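Local coordinates for protein GMP reductase (Trypanosoma brucei brucei, PDB 6JIG) that probably catalyses the NADPH-dependent reductive deamination of GMP to IMP, helping to balance adenine and guanine nucleotide pools, at residues 317-322 and 428-433. The protein carries 1 engineered substitution. Numbering follows the deposited sequence.
Engineered in segment 317-322: Ala-318 (natural residue Cys). With K (potassium ion), chain D; 5GP (guanosine-5'-monophosphate), chain B.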
ATOM      1  N   ILE A 317      22.594   9.500   8.202  1.00 44.94           N
ATOM      2  CA  ILE A 317      21.758  10.663   8.482  1.00 47.85           C
ATOM      3  C   ILE A 317      22.318  11.941   7.845  1.00 47.76           C
ATOM      4  O   ILE A 317      21.817  13.034   8.110  1.00 47.10           O
ATOM      5  CB  ILE A 317      21.530  10.832  10.000  1.00 48.50           C
ATOM      6  CG1 ILE A 317      22.845  10.953  10.777  1.00 48.24           C
ATOM      7  CG2 ILE A 317      20.836   9.603  10.570  1.00 49.20           C
ATOM      8  CD1 ILE A 317      23.735  12.061  10.357  1.00 53.45           C
ATOM      9  N   ALA A 318      23.341  11.820   6.999  1.00 46.55           N
ATOM     10  CA  ALA A 318      24.037  12.958   6.411  1.00 43.26           C
ATOM     11  C   ALA A 318      23.397  13.374   5.090  1.00 43.78           C
ATOM     12  O   ALA A 318      23.058  12.524   4.264  1.00 44.45           O
ATOM     13  CB  ALA A 318      25.502  12.605   6.161  1.00 41.17           C
ATOM     14  N   ILE A 319      23.282  14.690   4.874  1.00 44.46           N
ATOM     15  CA  ILE A 319      22.716  15.214   3.630  1.00 44.57           C
ATOM     16  C   ILE A 319      23.536  16.394   3.116  1.00 43.39           C
ATOM     17  O   ILE A 319      23.029  17.236   2.360  1.00 40.59           O
ATOM     18  CB  ILE A 319      21.239  15.620   3.799  1.00 44.69           C
ATOM     19  CG1 ILE A 319      21.080  16.626   4.937  1.00 47.87           C
ATOM     20  CG2 ILE A 319      20.357  14.390   4.034  1.00 49.02           C
ATOM     21  CD1 ILE A 319      19.687  17.206   5.034  1.00 51.92           C
ATOM     22  N   THR A 320      24.803  16.460   3.532  1.00 38.51           N
ATOM     23  CA  THR A 320      25.770  17.359   2.912  1.00 36.26           C
ATOM     24  C   THR A 320      25.721  17.294   1.388  1.00 34.83           C
ATOM     25  O   THR A 320      25.839  18.317   0.707  1.00 33.51           O
ATOM     26  CB  THR A 320      27.172  17.000   3.409  1.00 42.32           C
ATOM     27  OG1 THR A 320      27.266  17.298   4.810  1.00 43.88           O
ATOM     28  CG2 THR A 320      28.249  17.747   2.649  1.00 37.60           C
ATOM     29  N   ARG A 321      25.606  16.089   0.834  1.00 34.09           N
ATOM     30  CA  ARG A 321      25.569  15.957  -0.610  1.00 34.20           C
ATOM     31  C   ARG A 321      24.300  16.578  -1.191  1.00 39.12           C
ATOM     32  O   ARG A 321      24.309  17.019  -2.344  1.00 37.82           O
ATOM     33  CB  ARG A 321      25.710  14.473  -0.994  1.00 34.87           C
ATOM     34  CG  ARG A 321      27.041  13.871  -0.509  1.00 38.55           C
ATOM     35  CD  ARG A 321      27.206  12.384  -0.832  1.00 41.90           C
ATOM     36  NE  ARG A 321      28.455  11.832  -0.301  1.00 38.67           N
ATOM     37  CZ  ARG A 321      28.881  10.595  -0.540  1.00 36.96           C
ATOM     38  NH1 ARG A 321      28.166   9.773  -1.319  1.00 37.50           N
ATOM     39  NH2 ARG A 321      30.021  10.180  -0.006  1.00 36.90           N
ATOM     40  N   LEU A 322      23.217  16.652  -0.409  1.00 33.84           N
ATOM     41  CA  LEU A 322      21.988  17.272  -0.901  1.00 37.10           C
ATOM     42  C   LEU A 322      21.940  18.770  -0.644  1.00 36.76           C
ATOM     43  O   LEU A 322      21.310  19.495  -1.423  1.00 37.76           O
ATOM     44  CB  LEU A 322      20.757  16.625  -0.260  1.00 40.14           C
ATOM     45  CG  LEU A 322      20.674  15.099  -0.410  1.00 44.43           C
ATOM     46  CD1 LEU A 322      19.390  14.567   0.199  1.00 49.59           C
ATOM     47  CD2 LEU A 322      20.791  14.689  -1.865  1.00 44.37           C
ATOM     48  N   GLU A 428      22.565  20.103   7.545  1.00 59.06           N
ATOM     49  CA  GLU A 428      23.167  19.107   6.662  1.00 51.12           C
ATOM     50  C   GLU A 428      23.073  17.704   7.257  1.00 51.57           C
ATOM     51  O   GLU A 428      23.826  16.805   6.858  1.00 45.99           O
ATOM     52  CB  GLU A 428      24.621  19.476   6.339  1.00 50.34           C
ATOM     53  CG  GLU A 428      24.791  20.919   5.859  1.00 54.51           C
ATOM     54  CD  GLU A 428      25.996  21.126   4.938  1.00 51.05           C
ATOM     55  OE1 GLU A 428      26.736  20.152   4.686  1.00 50.47           O
ATOM     56  OE2 GLU A 428      26.201  22.271   4.468  1.00 50.26           O
ATOM     57  N   GLY A 429      22.149  17.508   8.203  1.00 51.61           N
ATOM     58  CA  GLY A 429      21.798  16.188   8.684  1.00 50.40           C
ATOM     59  C   GLY A 429      20.320  16.137   9.023  1.00 52.27           C
ATOM     60  O   GLY A 429      19.649  17.168   9.142  1.00 52.01           O
ATOM     61  N   VAL A 430      19.812  14.915   9.170  1.00 52.19           N
ATOM     62  CA  VAL A 430      18.393  14.693   9.417  1.00 55.00           C
ATOM     63  C   VAL A 430      18.221  13.927  10.726  1.00 57.18           C
ATOM     64  O   VAL A 430      19.185  13.452  11.327  1.00 53.50           O
ATOM     65  CB  VAL A 430      17.705  13.941   8.257  1.00 52.62           C
ATOM     66  CG1 VAL A 430      17.818  14.733   6.965  1.00 53.71           C
ATOM     67  CG2 VAL A 430      18.292  12.541   8.100  1.00 56.03           C
ATOM     68  N   GLU A 431      16.967  13.818  11.160  1.00 56.56           N
ATOM     69  CA  GLU A 431      16.585  12.998  12.299  1.00 58.25           C
ATOM     70  C   GLU A 431      15.709  11.835  11.842  1.00 64.11           C
ATOM     71  O   GLU A 431      14.968  11.936  10.857  1.00 62.25           O
ATOM     72  CB  GLU A 431      15.845  13.827  13.355  1.00 63.76           C
ATOM     73  N   GLY A 432      15.805  10.725  12.569  1.00 64.64           N
ATOM     74  CA  GLY A 432      15.006   9.550  12.282  1.00 66.96           C
ATOM     75  C   GLY A 432      15.035   8.597  13.457  1.00 68.64           C
ATOM     76  O   GLY A 432      15.638   8.872  14.498  1.00 64.47           O
ATOM     77  N   SER A 433      14.364   7.462  13.280  1.00 68.13           N
ATOM     78  CA  SER A 433      14.320   6.419  14.292  1.00 70.72           C
ATOM     79  C   SER A 433      14.964   5.150  13.752  1.00 69.61           C
ATOM     80  O   SER A 433      14.967   4.901  12.542  1.00 68.93           O
ATOM     81  CB  SER A 433      12.876   6.122  14.737  1.00 71.04           C
ATOM     82  OG  SER A 433      12.062   5.752  13.638  1.00 72.38           O
TER
HETATM   83  K     K D 603      24.168  10.326   3.146  1.00 44.49           K
HETATM   84  P   5GP B 601      26.636   6.040   9.599  1.00 39.22           P
HETATM   85  O1P 5GP B 601      26.286   5.849   8.133  1.00 38.83           O
HETATM   86  O2P 5GP B 601      25.440   6.371  10.469  1.00 39.72           O
HETATM   87  O3P 5GP B 601      27.538   4.972  10.166  1.00 38.41           O
HETATM   88  O5' 5GP B 601      27.576   7.329   9.538  1.00 39.27           O
HETATM   89  C5' 5GP B 601      27.947   8.068  10.692  1.00 38.25           C
HETATM   90  C4' 5GP B 601      28.848   9.228  10.319  1.00 37.98           C
HETATM   91  O4' 5GP B 601      28.070  10.251   9.654  1.00 40.93           O
HETATM   92  C3' 5GP B 601      29.495   9.980  11.475  1.00 38.54           C
HETATM   93  O3' 5GP B 601      30.618   9.304  12.028  1.00 36.04           O
HETATM   94  C2' 5GP B 601      29.820  11.349  10.852  1.00 40.55           C
HETATM   95  O2' 5GP B 601      31.044  11.331  10.127  1.00 41.32           O
HETATM   96  C1' 5GP B 601      28.701  11.507   9.819  1.00 40.90           C
HETATM   97  N9  5GP B 601      27.681  12.475  10.237  1.00 45.05           N
HETATM   98  C8  5GP B 601      26.981  12.483  11.382  1.00 46.66           C
HETATM   99  N7  5GP B 601      26.128  13.540  11.342  1.00 48.87           N
HETATM  100  C5  5GP B 601      26.299  14.160  10.149  1.00 49.64           C
HETATM  101  C6  5GP B 601      25.718  15.265   9.542  1.00 50.31           C
HETATM  102  O6  5GP B 601      24.817  15.890  10.139  1.00 50.91           O
HETATM  103  N1  5GP B 601      26.133  15.643   8.322  1.00 47.19           N
HETATM  104  C2  5GP B 601      27.096  14.974   7.673  1.00 47.37           C
HETATM  105  N2  5GP B 601      27.490  15.375   6.442  1.00 45.84           N
HETATM  106  N3  5GP B 601      27.676  13.883   8.229  1.00 43.14           N
HETATM  107  C4  5GP B 601      27.283  13.479   9.459  1.00 44.07           C
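In the GMP-binding active site, Ala-318 and Gly-429 form a single antiparallel bridge between the loops 317-319 and 428-430. Val-430 N donates to Ile-317 O (2.9 Å), and Ile-319 N to Glu-428 O (3.0 Å), the latter donor lying 51° above the carbonyl plane. Glu-428 O also accepts from guanine N1 at 3.0 Å, so one carbonyl oxygen serves both bridge and base. Beside it, Thr-320 OG1 accepts from guanine N2 (a modelled 2.5 Å, doubtfully short) and donates to the anti lone pair of Glu-428 OE1 (2.9 Å); Glu-428 OE2 turns to Ser-453 of the second subunit. In the TIM barrel of the IMPDH/GMPR family, residues 317-319 belong to the loop after strand 307-310. Ala-318, engineered from the predicted thioimidate-forming Cys, places CB over the guanine face at C2, 3.2 Å away, while its carbonyl joins Gly-313, Gly-315 and three carbonyls of the second subunit around potassium. Ile-317 CD1 lies over guanine N7 on that same face, tightly at 3.0 Å. With CG1 between the backbone N and carbonyl carbon (chi1 56°), Ile-319 runs over the Glu-428–Gly-429 peptide, and its CD1 reaches Val-430 CG1 at 3.7 Å.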